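Local coordinates for protein hypothetical glycoside hydrolase (Bacteroides vulgatus, PDB 3S30) that is of unproven function but is probably a carbohydrate-active protein with a galactose-binding-like beta-sandwich fold and a bound sodium ion, at residues I219-Y224 with T292-D297; T240-V245 with V331-P336; I248-Y253 with A278-T283. One frame throughout, in Å; residues are numbered along the deposited sequence.

Interaction 1 of 3, residues I219-Y224 with T292-D297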
loop_
_atom_site.group_PDB
_atom_site.type_symbol
_atom_site.label_atom_id
_atom_site.label_comp_id
_atom_site.label_asym_id
_atom_site.label_seq_id
_atom_site.Cartn_x
_atom_site.Cartn_y
_atom_site.Cartn_z
ATOM N N ILE A 219 -3.863 -16.309 -6.714
ATOM C CA ILE A 219 -2.782 -16.808 -7.557
ATOM C C ILE A 219 -2.013 -15.687 -8.235
ATOM O O ILE A 219 -0.801 -15.787 -8.386
ATOM C CB ILE A 219 -3.248 -17.898 -8.582
ATOM C CG1 ILE A 219 -4.498 -17.473 -9.357
ATOM C CG2 ILE A 219 -3.519 -19.215 -7.869
ATOM C CD1 ILE A 219 -5.011 -18.556 -10.294
ATOM N N LYS A 220 -2.681 -14.611 -8.635
ATOM C CA LYS A 220 -1.944 -13.487 -9.210
ATOM C C LYS A 220 -2.571 -12.124 -8.966
ATOM O O LYS A 220 -3.796 -11.994 -8.764
ATOM C CB LYS A 220 -1.641 -13.718 -10.700
ATOM C CG LYS A 220 -2.834 -13.943 -11.582
ATOM C CD LYS A 220 -2.428 -14.412 -12.983
ATOM C CE LYS A 220 -2.193 -15.928 -13.025
ATOM N NZ LYS A 220 -1.714 -16.416 -14.355
ATOM N N LEU A 221 -1.694 -11.121 -8.939
ATOM C CA LEU A 221 -2.087 -9.728 -8.804
ATOM C C LEU A 221 -1.809 -9.056 -10.134
ATOM O O LEU A 221 -0.657 -8.985 -10.569
ATOM C CB LEU A 221 -1.287 -9.035 -7.675
ATOM C CG LEU A 221 -1.619 -7.550 -7.413
ATOM C CD1 LEU A 221 -3.039 -7.381 -6.841
ATOM C CD2 LEU A 221 -0.587 -6.902 -6.497
ATOM N N VAL A 222 -2.862 -8.587 -10.795
ATOM C CA VAL A 222 -2.711 -7.955 -12.090
ATOM C C VAL A 222 -3.245 -6.534 -11.990
ATOM O O VAL A 222 -4.154 -6.270 -11.222
ATOM C CB VAL A 222 -3.416 -8.753 -13.247
ATOM C CG1 VAL A 222 -2.989 -10.223 -13.241
ATOM C CG2 VAL A 222 -4.914 -8.650 -13.154
ATOM N N GLY A 223 -2.654 -5.633 -12.770
ATOM C CA GLY A 223 -3.081 -4.244 -12.832
ATOM C C GLY A 223 -2.232 -3.479 -13.824
ATOM O O GLY A 223 -1.451 -4.072 -14.558
ATOM N N TYR A 224 -2.389 -2.162 -13.840
ATOM C CA TYR A 224 -1.663 -1.287 -14.757
ATOM C C TYR A 224 -1.039 -0.151 -13.962
ATOM O O TYR A 224 -1.640 0.309 -12.999
ATOM C CB TYR A 224 -2.605 -0.715 -15.822
ATOM C CG TYR A 224 -3.080 -1.737 -16.829
ATOM C CD1 TYR A 224 -4.094 -2.637 -16.510
ATOM C CD2 TYR A 224 -2.515 -1.808 -18.107
ATOM C CE1 TYR A 224 -4.534 -3.582 -17.422
ATOM C CE2 TYR A 224 -2.940 -2.750 -19.028
ATOM C CZ TYR A 224 -3.953 -3.634 -18.685
ATOM O OH TYR A 224 -4.395 -4.561 -19.599
ATOM N N THR A 292 1.153 0.494 -18.247
ATOM C CA THR A 292 1.936 -0.729 -18.384
ATOM C C THR A 292 1.368 -1.820 -17.464
ATOM O O THR A 292 1.235 -1.629 -16.245
ATOM C CB THR A 292 3.428 -0.476 -18.020
ATOM O OG1 THR A 292 3.979 0.546 -18.870
ATOM C CG2 THR A 292 4.260 -1.759 -18.144
ATOM N N ARG A 293 1.045 -2.963 -18.052
ATOM C CA ARG A 293 0.501 -4.093 -17.313
ATOM C C ARG A 293 1.543 -4.788 -16.453
ATOM O O ARG A 293 2.692 -4.932 -16.853
ATOM C CB ARG A 293 -0.082 -5.125 -18.284
ATOM C CG ARG A 293 -0.885 -6.216 -17.597
ATOM C CD ARG A 293 -1.834 -6.823 -18.575
ATOM N NE ARG A 293 -2.718 -7.836 -18.003
ATOM C CZ ARG A 293 -2.356 -9.088 -17.731
ATOM N NH1 ARG A 293 -1.108 -9.511 -17.954
ATOM N NH2 ARG A 293 -3.252 -9.926 -17.225
ATOM N N PHE A 294 1.121 -5.222 -15.272
ATOM C CA PHE A 294 1.912 -6.111 -14.436
ATOM C C PHE A 294 1.095 -7.359 -14.103
ATOM O O PHE A 294 -0.137 -7.336 -14.117
ATOM C CB PHE A 294 2.444 -5.399 -13.172
ATOM C CG PHE A 294 1.371 -4.790 -12.273
ATOM C CD1 PHE A 294 0.788 -5.537 -11.259
ATOM C CD2 PHE A 294 0.996 -3.457 -12.414
ATOM C CE1 PHE A 294 -0.190 -4.979 -10.416
ATOM C CE2 PHE A 294 0.018 -2.882 -11.577
ATOM C CZ PHE A 294 -0.570 -3.649 -10.576
ATOM N N GLU A 295 1.797 -8.463 -13.861
ATOM C CA GLU A 295 1.162 -9.741 -13.566
ATOM C C GLU A 295 2.069 -10.530 -12.631
ATOM O O GLU A 295 2.968 -11.229 -13.089
ATOM C CB GLU A 295 0.885 -10.524 -14.859
ATOM C CG GLU A 295 0.165 -11.869 -14.644
ATOM C CD GLU A 295 -0.071 -12.653 -15.939
ATOM O OE1 GLU A 295 -0.089 -12.044 -17.034
ATOM O OE2 GLU A 295 -0.240 -13.887 -15.856
ATOM N N LEU A 296 1.827 -10.410 -11.326
ATOM C CA LEU A 296 2.685 -11.031 -10.304
ATOM C C LEU A 296 2.051 -12.325 -9.809
ATOM O O LEU A 296 0.966 -12.303 -9.243
ATOM C CB LEU A 296 2.895 -10.065 -9.131
ATOM C CG LEU A 296 3.154 -8.590 -9.494
ATOM C CD1 LEU A 296 3.343 -7.748 -8.238
ATOM C CD2 LEU A 296 4.362 -8.454 -10.440
ATOM N N ASP A 297 2.714 -13.454 -10.041
ATOM C CA ASP A 297 2.217 -14.753 -9.562
ATOM C C ASP A 297 2.513 -14.910 -8.074
ATOM O O ASP A 297 3.613 -14.607 -7.611
ATOM C CB ASP A 297 2.874 -15.918 -10.320
ATOM C CG ASP A 297 2.416 -16.027 -11.780
ATOM O OD1 ASP A 297 1.249 -16.414 -12.031
ATOM O OD2 ASP A 297 3.241 -15.772 -12.682
#
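Leu-221 faces Leu-296, and Gly-223 faces Phe-294, as the hydrogen-bonded pairs of two antiparallel strands in a galactose-binding-domain-like beta fold. Leu-221 N gives a bond of 2.9 Å to Leu-296 O, and Leu-296 N returns one to Leu-221 O. Phe-294 N binds Gly-223 O firmly, but the reverse bond, Gly-223 N to Phe-294 O, is weak. Phe-294 CG sits between the backbone N and the carbonyl carbon (chi1 58°), which sets CG on the side of Gly-223. The ring beyond it lies with one face over the glycine. Gly-223 CA stands 3.8 Å from the centroid of the Phe-294 ring in a CH-pi contact. The lack of a side chain at Gly-223 gives the ring room. Leu-221 CG meets ring atom CE1 of Phe-294 at 4.2 Å on the same side of the sheet.

On the other side, Lys-220, Arg-293, Glu-295 and Asp-297 form a salt-bridge network. Across the strands, Lys-220 NZ makes a salt bridge of 3.3 Å to Glu-295 OE2, on its anti side, and a long one of 3.8 Å to Asp-297 OD1. Within one strand, Arg-293 NH1 makes a salt bridge of 2.9 Å to Glu-295 OE1, in the guanidinium plane. Arg-293 CB makes an off-centre CH-pi contact with the Tyr-224 ring. Val-222 CG1 packs on Glu-295 CG at 3.8 Å.

Further out, Ile-219 and Lys-220 both face Val-348, forming a classic beta bulge. Leu-221 and Phe-294 rest on Leu-345 and Ile-248, with Phe-294 CE2 3.8 Å from Ile-248 CD1.

Interaction 2 of 3, residues T240-V245 with V331-P336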
loop_
_atom_site.group_PDB
_atom_site.type_symbol
_atom_site.label_atom_id
_atom_site.label_comp_id
_atom_site.label_asym_id
_atom_site.label_seq_id
_atom_site.Cartn_x
_atom_site.Cartn_y
_atom_site.Cartn_z
ATOM N N THR A 240 19.959 13.768 -3.433
ATOM C CA THR A 240 20.771 13.257 -4.558
ATOM C C THR A 240 19.964 12.988 -5.832
ATOM O O THR A 240 18.742 13.059 -5.819
ATOM C CB THR A 240 21.468 11.935 -4.190
ATOM O OG1 THR A 240 20.491 10.889 -4.106
ATOM C CG2 THR A 240 22.221 12.054 -2.842
ATOM N N ASN A 241 20.662 12.674 -6.928
ATOM C CA ASN A 241 19.995 12.260 -8.183
ATOM C C ASN A 241 19.841 10.741 -8.307
ATOM O O ASN A 241 19.685 10.220 -9.407
ATOM C CB ASN A 241 20.705 12.817 -9.428
ATOM C CG ASN A 241 22.038 12.124 -9.712
ATOM O OD1 ASN A 241 22.700 11.667 -8.800
ATOM N ND2 ASN A 241 22.432 12.066 -10.984
ATOM N N ARG A 242 19.898 10.035 -7.182
ATOM C CA ARG A 242 19.526 8.643 -7.153
ATOM C C ARG A 242 18.100 8.484 -7.712
ATOM O O ARG A 242 17.212 9.323 -7.499
ATOM C CB ARG A 242 19.616 8.089 -5.731
ATOM C CG ARG A 242 19.244 6.619 -5.623
ATOM C CD ARG A 242 19.433 6.114 -4.217
ATOM N NE ARG A 242 18.744 4.844 -3.995
ATOM C CZ ARG A 242 18.645 4.222 -2.819
ATOM N NH1 ARG A 242 19.181 4.745 -1.718
ATOM N NH2 ARG A 242 18.008 3.059 -2.747
ATOM N N LYS A 243 17.900 7.406 -8.451
ATOM C CA LYS A 243 16.642 7.176 -9.131
ATOM C C LYS A 243 15.764 6.349 -8.192
ATOM O O LYS A 243 16.084 5.199 -7.881
ATOM C CB LYS A 243 16.896 6.458 -10.464
ATOM C CG LYS A 243 15.786 6.615 -11.484
ATOM C CD LYS A 243 15.749 8.024 -12.091
ATOM C CE LYS A 243 16.946 8.294 -13.011
ATOM N NZ LYS A 243 16.864 9.618 -13.691
ATOM N N ASP A 244 14.677 6.960 -7.724
ATOM C CA ASP A 244 13.726 6.299 -6.839
ATOM C C ASP A 244 13.047 5.135 -7.560
ATOM O O ASP A 244 12.841 5.186 -8.788
ATOM C CB ASP A 244 12.657 7.299 -6.373
ATOM C CG ASP A 244 11.953 6.869 -5.081
ATOM O OD1 ASP A 244 12.266 5.786 -4.513
ATOM O OD2 ASP A 244 11.071 7.639 -4.641
ATOM N N VAL A 245 12.728 4.081 -6.810
ATOM C CA VAL A 245 11.937 2.980 -7.351
ATOM C C VAL A 245 10.725 2.762 -6.465
ATOM O O VAL A 245 10.733 3.106 -5.278
ATOM C CB VAL A 245 12.768 1.656 -7.556
ATOM C CG1 VAL A 245 14.059 1.941 -8.380
ATOM C CG2 VAL A 245 13.107 0.967 -6.211
ATOM N N VAL A 331 11.429 3.712 5.382
ATOM C CA VAL A 331 12.568 4.179 6.182
ATOM C C VAL A 331 13.111 5.530 5.635
ATOM O O VAL A 331 14.294 5.855 5.792
ATOM C CB VAL A 331 13.704 3.103 6.247
ATOM C CG1 VAL A 331 13.219 1.849 6.971
ATOM C CG2 VAL A 331 14.229 2.751 4.845
ATOM N N PHE A 332 12.228 6.308 5.004
ATOM C CA PHE A 332 12.515 7.692 4.606
ATOM C C PHE A 332 13.680 7.841 3.605
ATOM O O PHE A 332 14.465 8.797 3.660
ATOM C CB PHE A 332 12.709 8.555 5.865
ATOM C CG PHE A 332 11.648 8.323 6.894
ATOM C CD1 PHE A 332 10.335 8.742 6.655
ATOM C CD2 PHE A 332 11.927 7.619 8.057
ATOM C CE1 PHE A 332 9.327 8.492 7.576
ATOM C CE2 PHE A 332 10.921 7.365 8.984
ATOM C CZ PHE A 332 9.617 7.807 8.739
ATOM N N GLN A 333 13.763 6.879 2.694
ATOM C CA GLN A 333 14.628 6.956 1.531
ATOM C C GLN A 333 13.741 7.013 0.283
ATOM O O GLN A 333 13.194 6.005 -0.159
ATOM C CB GLN A 333 15.549 5.739 1.475
ATOM C CG GLN A 333 16.442 5.585 2.715
ATOM C CD GLN A 333 17.409 4.421 2.598
ATOM O OE1 GLN A 333 17.499 3.767 1.549
ATOM N NE2 GLN A 333 18.139 4.153 3.672
ATOM N N GLY A 334 13.594 8.200 -0.288
ATOM C CA GLY A 334 12.710 8.363 -1.426
ATOM C C GLY A 334 12.756 9.766 -1.970
ATOM O O GLY A 334 13.361 10.655 -1.369
ATOM N N ALA A 335 12.119 9.955 -3.119
ATOM C CA ALA A 335 12.093 11.253 -3.789
ATOM C C ALA A 335 10.719 11.909 -3.661
ATOM O O ALA A 335 9.724 11.348 -4.124
ATOM C CB ALA A 335 12.450 11.084 -5.253
ATOM N N PRO A 336 10.649 13.088 -3.022
ATOM C CA PRO A 336 9.417 13.850 -3.198
ATOM C C PRO A 336 9.089 14.030 -4.677
ATOM O O PRO A 336 9.989 14.309 -5.474
ATOM C CB PRO A 336 9.746 15.198 -2.548
ATOM C CG PRO A 336 10.693 14.854 -1.464
ATOM C CD PRO A 336 11.562 13.759 -2.076
HETATM O O HOH W 1 12.383 4.482 -2.108
#
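Asp-244 and Ala-335 make the one direct hydrogen bond between these two loops. Ala-335 N donates to Asp-244 OD2 at 3.0 Å, and the bond is nearly straight at 167°. The N-H comes from above the carboxylate plane. Asp-244 CG is anti to its backbone N (chi1 -159°), on the side of the 331-336 loop. OD2 also has hydrogen bonds with the hydroxyls of Ser-326 and Ser-338, so three groups grip this buried oxygen.

A water supplies the second polar link. It donates to Asp-244 OD1 at 2.7 Å and to Gln-333 O at 2.6 Å. Both carboxylate oxygens therefore tie the aspartate to the 331-336 loop. An alanine here would probably leave Ala-335 N and the two serine hydroxyls without this acceptor and remove one of the water's two tethers.

A looser polar approach joins Arg-242 and Gln-333. Arg-242 NH1 stays 3.8 Å from Gln-333 OE1, which is not a hydrogen bond, and the guanidinium and amide planes are steeply inclined.

Apolar contact is slight: Ala-335 CB lies 4.0 Å from Asp-244 CB.

Within the 240-245 loop, Arg-242 N donates to Thr-240 OG1 at 3.2 Å, which forms an ST turn. This loop joins strand 238-240 to strand 247-254, and the 331-336 loop joins strand 317-324 to strand 339-349. Strand 233-235 touches both, with Phe-233 against Asp-244 and Tyr-234 against Pro-336.

Interaction 3 of 3, residues I248-Y253 with A278-T283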
loop_
_atom_site.group_PDB
_atom_site.type_symbol
_atom_site.label_atom_id
_atom_site.label_comp_id
_atom_site.label_asym_id
_atom_site.label_seq_id
_atom_site.Cartn_x
_atom_site.Cartn_y
_atom_site.Cartn_z
ATOM N N ILE A 248 5.372 -2.819 -5.477
ATOM C CA ILE A 248 4.051 -3.428 -5.494
ATOM C C ILE A 248 4.241 -4.865 -5.024
ATOM O O ILE A 248 5.109 -5.588 -5.537
ATOM C CB ILE A 248 3.423 -3.432 -6.916
ATOM C CG1 ILE A 248 3.150 -2.004 -7.403
ATOM C CG2 ILE A 248 2.106 -4.250 -6.954
ATOM C CD1 ILE A 248 2.468 -1.961 -8.808
ATOM N N TYR A 249 3.445 -5.271 -4.039
ATOM C CA TYR A 249 3.398 -6.668 -3.620
ATOM C C TYR A 249 2.081 -7.029 -2.916
ATOM O O TYR A 249 1.252 -6.167 -2.602
ATOM C CB TYR A 249 4.594 -7.010 -2.727
ATOM C CG TYR A 249 4.621 -6.325 -1.379
ATOM C CD1 TYR A 249 5.173 -5.060 -1.233
ATOM C CD2 TYR A 249 4.133 -6.959 -0.238
ATOM C CE1 TYR A 249 5.224 -4.435 -0.007
ATOM C CE2 TYR A 249 4.167 -6.330 1.000
ATOM C CZ TYR A 249 4.710 -5.060 1.104
ATOM O OH TYR A 249 4.766 -4.416 2.322
ATOM N N ALA A 250 1.902 -8.326 -2.682
ATOM C CA ALA A 250 0.723 -8.829 -1.998
ATOM C C ALA A 250 1.126 -9.982 -1.107
ATOM O O ALA A 250 2.061 -10.724 -1.422
ATOM C CB ALA A 250 -0.341 -9.269 -3.000
ATOM N N LEU A 251 0.404 -10.128 -0.003
ATOM C CA LEU A 251 0.706 -11.125 1.007
ATOM C C LEU A 251 -0.511 -12.021 1.214
ATOM O O LEU A 251 -1.652 -11.568 1.106
ATOM C CB LEU A 251 1.054 -10.425 2.324
ATOM C CG LEU A 251 2.179 -9.385 2.283
ATOM C CD1 LEU A 251 2.193 -8.560 3.561
ATOM C CD2 LEU A 251 3.525 -10.051 2.069
ATOM N N PHE A 252 -0.251 -13.294 1.503
ATOM C CA PHE A 252 -1.280 -14.238 1.921
ATOM C C PHE A 252 -0.704 -15.027 3.083
ATOM O O PHE A 252 0.333 -15.692 2.937
ATOM C CB PHE A 252 -1.637 -15.179 0.764
ATOM C CG PHE A 252 -2.744 -16.142 1.077
ATOM C CD1 PHE A 252 -3.998 -15.680 1.470
ATOM C CD2 PHE A 252 -2.543 -17.516 0.963
ATOM C CE1 PHE A 252 -5.030 -16.574 1.758
ATOM C CE2 PHE A 252 -3.565 -18.416 1.243
ATOM C CZ PHE A 252 -4.808 -17.944 1.645
ATOM N N TYR A 253 -1.349 -14.957 4.244
ATOM C CA TYR A 253 -0.805 -15.637 5.414
ATOM C C TYR A 253 -1.848 -16.249 6.332
ATOM O O TYR A 253 -3.035 -15.949 6.261
ATOM C CB TYR A 253 0.109 -14.693 6.199
ATOM C CG TYR A 253 -0.575 -13.454 6.742
ATOM C CD1 TYR A 253 -1.233 -13.476 7.968
ATOM C CD2 TYR A 253 -0.531 -12.252 6.046
ATOM C CE1 TYR A 253 -1.843 -12.343 8.474
ATOM C CE2 TYR A 253 -1.143 -11.113 6.544
ATOM C CZ TYR A 253 -1.793 -11.161 7.757
ATOM O OH TYR A 253 -2.402 -10.028 8.250
ATOM N N ALA A 278 1.993 -17.289 1.046
ATOM C CA ALA A 278 2.394 -16.884 -0.304
ATOM C C ALA A 278 2.625 -15.375 -0.427
ATOM O O ALA A 278 2.045 -14.579 0.305
ATOM C CB ALA A 278 1.361 -17.354 -1.345
ATOM N N ALA A 279 3.470 -15.008 -1.385
ATOM C CA ALA A 279 3.844 -13.620 -1.623
ATOM C C ALA A 279 4.002 -13.382 -3.123
ATOM O O ALA A 279 4.561 -14.226 -3.845
ATOM C CB ALA A 279 5.164 -13.282 -0.892
ATOM N N ALA A 280 3.518 -12.223 -3.568
ATOM C CA ALA A 280 3.665 -11.789 -4.952
ATOM C C ALA A 280 4.396 -10.456 -4.952
ATOM O O ALA A 280 3.903 -9.493 -4.373
ATOM C CB ALA A 280 2.301 -11.663 -5.618
ATOM N N VAL A 281 5.563 -10.404 -5.596
ATOM C CA VAL A 281 6.440 -9.237 -5.547
ATOM C C VAL A 281 6.841 -8.790 -6.946
ATOM O O VAL A 281 7.328 -9.585 -7.745
ATOM C CB VAL A 281 7.728 -9.537 -4.703
ATOM C CG1 VAL A 281 8.608 -8.280 -4.545
ATOM C CG2 VAL A 281 7.347 -10.094 -3.326
ATOM N N ILE A 282 6.655 -7.508 -7.247
ATOM C CA ILE A 282 7.043 -6.989 -8.567
ATOM C C ILE A 282 8.559 -6.931 -8.703
ATOM O O ILE A 282 9.266 -6.649 -7.745
ATOM C CB ILE A 282 6.436 -5.602 -8.837
ATOM C CG1 ILE A 282 6.473 -5.275 -10.336
ATOM C CG2 ILE A 282 7.148 -4.535 -8.011
ATOM C CD1 ILE A 282 5.420 -4.277 -10.773
ATOM N N THR A 283 9.057 -7.217 -9.897
ATOM C CA THR A 283 10.490 -7.146 -10.161
ATOM C C THR A 283 10.802 -6.047 -11.189
ATOM O O THR A 283 11.689 -5.232 -10.957
ATOM C CB THR A 283 11.070 -8.550 -10.548
ATOM O OG1 THR A 283 10.415 -9.065 -11.713
ATOM C CG2 THR A 283 10.863 -9.549 -9.381
#
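Strands 248-253 and 278-281 run antiparallel, with axes 4.7 Å apart and directions differing by 174°. Ala-250 with Ala-280, and Phe-252 with Ala-278, are hydrogen-bonded pairs. Each has two N-H to O bonds, such as Ala-250 N to Ala-280 O at 2.9 Å. One more bond, Ile-282 N to Ile-248 O at 3.0 Å, holds the segments together where strand 278-281 gives way to loop.

The alanines bring little bulk. Ala-250 CB meets Ala-280 CB at 4.4 Å, and Phe-252 CB meets Ala-278 CB on the same side. Ile-282 places CG2 between its backbone N and carbonyl carbon, where it lies 4.0 Å from Ile-248 CB.

This pair lies within the antiparallel beta framework of the galactose-binding-like fold. Strand 247-254 has strand 276-281 on one flank and strand 317-324 on the other.

Tyr-249 and Leu-251 project from the opposite side of the strand to Ala-250. Tyr-249 CB approaches Ala-280 O at 3.1 Å and Val-281 CG2 at 4.2 Å. The Tyr-249 ring meets Tyr-271 edge-to-face. Leu-251 CG lies at the edge of the Tyr-249 ring, in its plane.

Overall arrangement
Interactions 1 and 3 are close neighbours, with centres 10 Å apart. They touch through their apolar sides: Ile-248 packs on Leu-221 and Phe-294, and Ile-282 on Leu-296. Strands 276-281 and 291-297 are consecutive in the chain. The segments of interactions 1 and 2 alternate along the chain, and both span interaction 3. Interaction 2 is remote, its centre 24 Å from that of interaction 1 and 22 Å from that of interaction 3. Its first loop leads into strand 247-254, and its second precedes strand 339-349, which pairs with strand 218-228. Interaction 3 is buried in the beta core, interaction 1 adds an apolar side with its charges outward, and interaction 2 joins distant loops.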